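Bifunctional protein FolD (Thermus thermophilus, PDB 6V6Y) probably catalyses the NADP-dependent oxidation of 5,10-methylenetetrahydrofolate to the methenyl form and its hydrolysis to 10-formyltetrahydrofolate, working as a homodimer in one-carbon metabolism. Local coordinates at residues 190-193 and 194-198; 210-213 and 214-218. All blocks are in the same frame, centred on the assembly; numbering follows the deposited sequence.

Contact 1. Residues 190-193 and 194-198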
ATOM      1  N   GLN A 190     -10.166 -14.936 -10.789  1.00 50.05           N
ATOM      2  CA  GLN A 190     -10.884 -15.854 -11.662  1.00 51.37           C
ATOM      3  C   GLN A 190     -11.196 -15.167 -12.985  1.00 47.89           C
ATOM      4  O   GLN A 190     -11.444 -13.955 -13.029  1.00 46.58           O
ATOM      5  CB  GLN A 190     -12.166 -16.390 -11.007  1.00 52.69           C
ATOM      6  CG  GLN A 190     -12.802 -15.484 -10.016  1.00 57.02           C
ATOM      7  CD  GLN A 190     -13.683 -16.227  -9.013  1.00 66.00           C
ATOM      8  OE1 GLN A 190     -13.351 -17.343  -8.579  1.00 67.29           O
ATOM      9  NE2 GLN A 190     -14.819 -15.601  -8.634  1.00 54.88           N
ATOM     10  N   ASP A 191     -11.151 -15.946 -14.062  1.00 47.47           N
ATOM     11  CA  ASP A 191     -11.294 -15.422 -15.420  1.00 48.87           C
ATOM     12  C   ASP A 191     -10.331 -14.254 -15.646  1.00 46.42           C
ATOM     13  O   ASP A 191     -10.726 -13.146 -16.018  1.00 45.32           O
ATOM     14  CB  ASP A 191     -12.744 -15.013 -15.703  1.00 49.02           C
ATOM     15  CG  ASP A 191     -13.116 -15.134 -17.197  1.00 64.10           C
ATOM     16  OD1 ASP A 191     -12.224 -15.453 -18.029  1.00 61.17           O
ATOM     17  OD2 ASP A 191     -14.306 -14.912 -17.539  1.00 69.72           O
ATOM     18  N   LEU A 192      -9.056 -14.498 -15.358  1.00 47.24           N
ATOM     19  CA  LEU A 192      -8.026 -13.485 -15.576  1.00 44.98           C
ATOM     20  C   LEU A 192      -8.109 -12.823 -16.949  1.00 46.49           C
ATOM     21  O   LEU A 192      -8.027 -11.581 -17.012  1.00 43.14           O
ATOM     22  CB  LEU A 192      -6.649 -14.125 -15.370  1.00 46.35           C
ATOM     23  CG  LEU A 192      -5.523 -13.320 -14.714  1.00 48.09           C
ATOM     24  CD1 LEU A 192      -4.209 -13.745 -15.300  1.00 40.11           C
ATOM     25  CD2 LEU A 192      -5.725 -11.798 -14.797  1.00 43.01           C
ATOM     26  N   PRO A 193      -8.279 -13.560 -18.066  1.00 47.35           N
ATOM     27  CA  PRO A 193      -8.341 -12.882 -19.378  1.00 47.39           C
ATOM     28  C   PRO A 193      -9.419 -11.830 -19.472  1.00 47.64           C
ATOM     29  O   PRO A 193      -9.215 -10.787 -20.111  1.00 49.10           O
ATOM     30  CB  PRO A 193      -8.597 -14.040 -20.352  1.00 45.73           C
ATOM     31  CG  PRO A 193      -7.907 -15.182 -19.719  1.00 45.15           C
ATOM     32  CD  PRO A 193      -8.228 -15.027 -18.239  1.00 45.62           C
ATOM     33  N   GLU A 194     -10.568 -12.072 -18.848  1.00 45.98           N
ATOM     34  CA  GLU A 194     -11.625 -11.072 -18.867  1.00 51.48           C
ATOM     35  C   GLU A 194     -11.219  -9.834 -18.073  1.00 45.05           C
ATOM     36  O   GLU A 194     -11.554  -8.707 -18.454  1.00 44.54           O
ATOM     37  CB  GLU A 194     -12.922 -11.688 -18.327  1.00 53.85           C
ATOM     38  CG  GLU A 194     -14.178 -10.983 -18.770  1.00 56.96           C
ATOM     39  CD  GLU A 194     -14.596  -9.883 -17.809  1.00 65.87           C
ATOM     40  OE1 GLU A 194     -14.556  -8.690 -18.197  1.00 69.58           O
ATOM     41  OE2 GLU A 194     -14.974 -10.211 -16.662  1.00 76.68           O
ATOM     42  N   VAL A 195     -10.498 -10.021 -16.965  1.00 46.98           N
ATOM     43  CA  VAL A 195     -10.022  -8.870 -16.204  1.00 44.76           C
ATOM     44  C   VAL A 195      -9.029  -8.073 -17.032  1.00 42.64           C
ATOM     45  O   VAL A 195      -9.133  -6.845 -17.142  1.00 42.10           O
ATOM     46  CB  VAL A 195      -9.409  -9.310 -14.864  1.00 49.40           C
ATOM     47  CG1 VAL A 195      -8.783  -8.117 -14.158  1.00 39.79           C
ATOM     48  CG2 VAL A 195     -10.472  -9.959 -13.990  1.00 47.79           C
ATOM     49  N   THR A 196      -8.066  -8.760 -17.658  1.00 40.64           N
ATOM     50  CA  THR A 196      -7.051  -8.013 -18.400  1.00 43.31           C
ATOM     51  C   THR A 196      -7.637  -7.318 -19.626  1.00 43.30           C
ATOM     52  O   THR A 196      -7.183  -6.224 -19.978  1.00 40.25           O
ATOM     53  CB  THR A 196      -5.877  -8.914 -18.778  1.00 44.12           C
ATOM     54  OG1 THR A 196      -6.305  -9.982 -19.633  1.00 41.69           O
ATOM     55  CG2 THR A 196      -5.234  -9.475 -17.518  1.00 38.10           C
ATOM     56  N   ARG A 197      -8.707  -7.871 -20.217  1.00 45.42           N
ATOM     57  CA  ARG A 197      -9.308  -7.275 -21.411  1.00 45.52           C
ATOM     58  C   ARG A 197      -9.827  -5.860 -21.171  1.00 46.54           C
ATOM     59  O   ARG A 197     -10.040  -5.117 -22.136  1.00 49.12           O
ATOM     60  CB  ARG A 197     -10.450  -8.161 -21.924  1.00 47.40           C
ATOM     61  CG  ARG A 197     -10.050  -9.119 -23.050  1.00 52.70           C
ATOM     62  CD  ARG A 197     -11.267  -9.806 -23.715  1.00 53.34           C
ATOM     63  NE  ARG A 197     -12.031 -10.648 -22.786  1.00 55.32           N
ATOM     64  CZ  ARG A 197     -11.784 -11.937 -22.553  1.00 54.35           C
ATOM     65  NH1 ARG A 197     -10.789 -12.552 -23.175  1.00 49.33           N
ATOM     66  NH2 ARG A 197     -12.535 -12.617 -21.687  1.00 59.48           N
ATOM     67  N   ARG A 198     -10.047  -5.470 -19.916  1.00 46.33           N
ATOM     68  CA  ARG A 198     -10.509  -4.121 -19.617  1.00 44.66           C
ATOM     69  C   ARG A 198      -9.412  -3.075 -19.699  1.00 47.70           C
ATOM     70  O   ARG A 198      -9.722  -1.881 -19.833  1.00 46.81           O
ATOM     71  CB  ARG A 198     -11.099  -4.063 -18.215  1.00 49.04           C
ATOM     72  CG  ARG A 198     -11.929  -5.268 -17.820  1.00 55.91           C
ATOM     73  CD  ARG A 198     -12.331  -5.134 -16.374  1.00 56.47           C
ATOM     74  NE  ARG A 198     -12.945  -6.355 -15.881  1.00 61.77           N
ATOM     75  CZ  ARG A 198     -12.927  -6.731 -14.602  1.00 63.27           C
ATOM     76  NH1 ARG A 198     -12.327  -5.971 -13.680  1.00 57.60           N
ATOM     77  NH2 ARG A 198     -13.524  -7.864 -14.249  1.00 58.58           N
TER

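Contact 2. Residues 210-213 and 214-218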
ATOM      1  N   HIS A 210       5.427 -15.887 -21.888  1.00 51.51           N
ATOM      2  CA  HIS A 210       4.400 -15.746 -22.926  1.00 54.52           C
ATOM      3  C   HIS A 210       3.020 -16.211 -22.458  1.00 55.60           C
ATOM      4  O   HIS A 210       2.191 -16.659 -23.262  1.00 55.46           O
ATOM      5  CB  HIS A 210       4.806 -16.485 -24.199  1.00 56.65           C
ATOM      6  CG  HIS A 210       6.050 -15.949 -24.830  1.00 59.37           C
ATOM      7  ND1 HIS A 210       6.528 -16.405 -26.039  1.00 58.90           N
ATOM      8  CD2 HIS A 210       6.920 -14.997 -24.415  1.00 60.19           C
ATOM      9  CE1 HIS A 210       7.638 -15.755 -26.345  1.00 56.22           C
ATOM     10  NE2 HIS A 210       7.894 -14.891 -25.379  1.00 63.30           N
ATOM     11  N   LEU A 211       2.756 -16.074 -21.155  1.00 54.52           N
ATOM     12  CA  LEU A 211       1.452 -16.434 -20.601  1.00 52.49           C
ATOM     13  C   LEU A 211       0.324 -15.621 -21.236  1.00 50.63           C
ATOM     14  O   LEU A 211      -0.704 -16.177 -21.644  1.00 54.69           O
ATOM     15  CB  LEU A 211       1.503 -16.251 -19.084  1.00 51.93           C
ATOM     16  CG  LEU A 211       0.427 -16.684 -18.088  1.00 53.14           C
ATOM     17  CD1 LEU A 211      -0.553 -15.589 -17.871  1.00 47.11           C
ATOM     18  CD2 LEU A 211      -0.272 -17.904 -18.583  1.00 49.94           C
ATOM     19  N   VAL A 212       0.507 -14.313 -21.372  1.00 51.00           N
ATOM     20  CA  VAL A 212      -0.578 -13.443 -21.833  1.00 53.45           C
ATOM     21  C   VAL A 212      -0.695 -13.500 -23.359  1.00 53.58           C
ATOM     22  O   VAL A 212       0.232 -13.114 -24.082  1.00 52.96           O
ATOM     23  CB  VAL A 212      -0.366 -12.002 -21.346  1.00 52.76           C
ATOM     24  CG1 VAL A 212      -1.419 -11.047 -21.946  1.00 45.16           C
ATOM     25  CG2 VAL A 212      -0.379 -11.966 -19.822  1.00 45.27           C
ATOM     26  N   ARG A 213      -1.853 -13.949 -23.847  1.00 51.79           N
ATOM     27  CA  ARG A 213      -2.138 -14.097 -25.270  1.00 50.62           C
ATOM     28  C   ARG A 213      -2.955 -12.907 -25.769  1.00 51.09           C
ATOM     29  O   ARG A 213      -3.410 -12.067 -24.993  1.00 53.06           O
ATOM     30  CB  ARG A 213      -2.887 -15.411 -25.538  1.00 52.08           C
ATOM     31  CG  ARG A 213      -2.313 -16.639 -24.809  1.00 51.55           C
ATOM     32  CD  ARG A 213      -0.910 -16.988 -25.291  1.00 55.18           C
ATOM     33  NE  ARG A 213      -0.842 -17.049 -26.754  1.00 59.28           N
ATOM     34  CZ  ARG A 213      -0.464 -18.119 -27.452  1.00 58.54           C
ATOM     35  NH1 ARG A 213      -0.108 -19.228 -26.824  1.00 52.75           N
ATOM     36  NH2 ARG A 213      -0.441 -18.078 -28.784  1.00 56.08           N
ATOM     37  N   LYS A 214      -3.153 -12.841 -27.087  1.00 52.55           N
ATOM     38  CA  LYS A 214      -3.744 -11.632 -27.653  1.00 51.01           C
ATOM     39  C   LYS A 214      -5.218 -11.500 -27.299  1.00 49.13           C
ATOM     40  O   LYS A 214      -5.753 -10.381 -27.271  1.00 45.44           O
ATOM     41  CB  LYS A 214      -3.557 -11.603 -29.172  1.00 53.12           C
ATOM     42  CG  LYS A 214      -3.952 -12.869 -29.914  1.00 57.82           C
ATOM     43  CD  LYS A 214      -4.067 -12.595 -31.413  1.00 58.06           C
ATOM     44  CE  LYS A 214      -3.768 -13.838 -32.255  1.00 64.20           C
ATOM     45  NZ  LYS A 214      -4.909 -14.808 -32.291  1.00 62.55           N
ATOM     46  N   GLU A 215      -5.897 -12.623 -27.060  1.00 49.73           N
ATOM     47  CA  GLU A 215      -7.299 -12.563 -26.663  1.00 50.77           C
ATOM     48  C   GLU A 215      -7.469 -11.929 -25.292  1.00 51.47           C
ATOM     49  O   GLU A 215      -8.560 -11.431 -24.981  1.00 50.76           O
ATOM     50  CB  GLU A 215      -7.909 -13.965 -26.662  1.00 53.80           C
ATOM     51  CG  GLU A 215      -8.117 -14.543 -28.040  1.00 53.73           C
ATOM     52  CD  GLU A 215      -6.848 -15.173 -28.597  1.00 63.31           C
ATOM     53  OE1 GLU A 215      -5.928 -15.494 -27.790  1.00 56.56           O
ATOM     54  OE2 GLU A 215      -6.779 -15.338 -29.845  1.00 63.78           O
ATOM     55  N   TRP A 216      -6.411 -11.943 -24.468  1.00 49.44           N
ATOM     56  CA  TRP A 216      -6.437 -11.293 -23.167  1.00 49.54           C
ATOM     57  C   TRP A 216      -6.335  -9.779 -23.254  1.00 49.49           C
ATOM     58  O   TRP A 216      -6.518  -9.109 -22.231  1.00 46.42           O
ATOM     59  CB  TRP A 216      -5.288 -11.768 -22.285  1.00 44.97           C
ATOM     60  CG  TRP A 216      -5.125 -13.241 -22.085  1.00 46.22           C
ATOM     61  CD1 TRP A 216      -5.431 -14.249 -22.963  1.00 48.55           C
ATOM     62  CD2 TRP A 216      -4.548 -13.870 -20.934  1.00 47.97           C
ATOM     63  NE1 TRP A 216      -5.091 -15.466 -22.418  1.00 48.00           N
ATOM     64  CE2 TRP A 216      -4.551 -15.261 -21.173  1.00 49.58           C
ATOM     65  CE3 TRP A 216      -4.052 -13.390 -19.709  1.00 46.39           C
ATOM     66  CZ2 TRP A 216      -4.077 -16.180 -20.234  1.00 49.63           C
ATOM     67  CZ3 TRP A 216      -3.584 -14.300 -18.778  1.00 48.24           C
ATOM     68  CH2 TRP A 216      -3.597 -15.684 -19.049  1.00 51.23           C
ATOM     69  N   VAL A 217      -6.014  -9.223 -24.418  1.00 44.63           N
ATOM     70  CA  VAL A 217      -5.593  -7.833 -24.509  1.00 47.25           C
ATOM     71  C   VAL A 217      -6.644  -7.024 -25.251  1.00 45.80           C
ATOM     72  O   VAL A 217      -7.128  -7.433 -26.313  1.00 47.44           O
ATOM     73  CB  VAL A 217      -4.209  -7.708 -25.172  1.00 46.80           C
ATOM     74  CG1 VAL A 217      -3.738  -6.262 -25.153  1.00 44.15           C
ATOM     75  CG2 VAL A 217      -3.213  -8.587 -24.441  1.00 42.48           C
ATOM     76  N   ARG A 218      -6.977  -5.869 -24.687  1.00 44.94           N
ATOM     77  CA  ARG A 218      -7.847  -4.903 -25.337  1.00 45.84           C
ATOM     78  C   ARG A 218      -7.179  -4.293 -26.563  1.00 48.44           C
ATOM     79  O   ARG A 218      -5.996  -3.929 -26.535  1.00 47.46           O
ATOM     80  CB  ARG A 218      -8.201  -3.798 -24.345  1.00 43.89           C
ATOM     81  CG  ARG A 218      -9.192  -2.778 -24.837  1.00 41.29           C
ATOM     82  CD  ARG A 218      -9.723  -1.976 -23.658  1.00 51.38           C
ATOM     83  NE  ARG A 218     -10.424  -0.778 -24.103  1.00 58.27           N
ATOM     84  CZ  ARG A 218     -10.983   0.105 -23.287  1.00 60.58           C
ATOM     85  NH1 ARG A 218     -10.921  -0.085 -21.978  1.00 61.20           N
ATOM     86  NH2 ARG A 218     -11.598   1.180 -23.774  1.00 63.38           N
TER

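Contact 1. Residues 190-193 and 194-198
Leu-192 and Thr-196 meet one helical turn apart, methyl to methyl: CD2 of Leu-192 lies 3.6 Å from CG2 of Thr-196, and both side chains also rest on Val-161 of strand 157-161. Between the same two residues the backbone bond is short and nearly straight, Thr-196 N giving its hydrogen to Leu-192 O at 2.9 Å. Thr-196 OG1 sits between the backbone N and the carbonyl carbon (chi1 62°), a rotamer that points CG2 at the leucine while the hydroxyl, 3.1 Å from Pro-193 O, is hydrogen-bonded to Trp-216 O in the following loop. Replacing the threonine by an alanine would remove both branches, and is likely to leave the Trp-216 carbonyl without its hydroxyl partner and a gap beside the leucine methyl. This is the short helix 192-196 of the Rossmann-type NAD(P)-binding domain, which follows strand 181-185 in the chain and precedes 201-204; its side chains pack on 157-161 and 181-185, and Leu-192 also touches the bound NADP. Pro-193 suits the first turn, where its missing N-H costs no helical bond. Its carbonyl accepts from Arg-197 N at 3.0 Å, the donor tilted 27° from the carbonyl plane, and also lies over the centre of one guanidinium face, 3.7 Å from Arg-197 CZ. The arginine chain bends at chi3 to fold back over this turn, and its NH1 is held by Glu-215 O. On the outer side Asp-191, at the N-cap position but without a capping side-chain bond, brings OD2 to within 3.6 Å of Glu-194 CB. The two carboxylates are turned 77° apart; Glu-194 OE1 instead meets the Arg-198 guanidinium at its edge in a long salt bridge, NE to OE1 3.7 Å, while Arg-198 NH2 pairs with Glu-157 of the second subunit.

Contact 2. Residues 210-213 and 214-218
A local turn contact, in which an indole folds back over the backbone just before it, lies in the loop between strands 201-204 and 222-225. One face of Trp-216 is laid over residues 211-213: Val-212 CA makes a CH-pi contact 4.2 Å from the centroid of the six-membered ring, 15° off its normal, and Leu-211 O and Arg-213 N lie over the same face. Trp-216 chi1 (-53°), together with chi2, brings the benzene end to Leu-211, whose CD1 comes within 3.3 Å of Trp-216 CH2, the side chains crossing at about a right angle. Val-212 CG2 adds a contact at Trp-216 CE3 (3.9 Å). Tryptophan suits this place because its large flat ring can lie on the 211-213 backbone while touching Leu-192 and Pro-193 of helix 192-196. The turn itself is the 3-10 segment 214-216 of the Rossmann-type domain, opened by the bond from Trp-216 N to Arg-213 O (3.0 Å), the donor above the carbonyl plane. The two buried valines pack Val-212 CG1 against Val-217 CG2. Outside, Lys-214 NZ and Glu-215 OE2 form a salt bridge, and Arg-213, its CG on that same side of the indole plane near NE1, reaches Glu-242 through NE.

Overall arrangement
Contact 1 and contact 2 are neighbours in series in the same NAD(P)-binding domain, both only partly buried. Contact 1 belongs to helix 192-196 and is organised by its hydrogen bonds; contact 2 belongs to the loop between strands 201-204 and 222-225, which packs on that helix, and depends more on one large aromatic ring, with a single backbone bond between its segments. They meet directly: Leu-192 CD1 packs 3.6 Å from Trp-216 CZ3, and Arg-218 NH1 of contact 2 probably bonds to Arg-198 O. The apolar Leu-192, Val-195, Val-212 and Val-217 are buried; most charged chains lie on the outer sides, though Arg-198 sits at the dimer interface. Contact 1 alone reaches the second subunit, and its Leu-192 touches the cofactor.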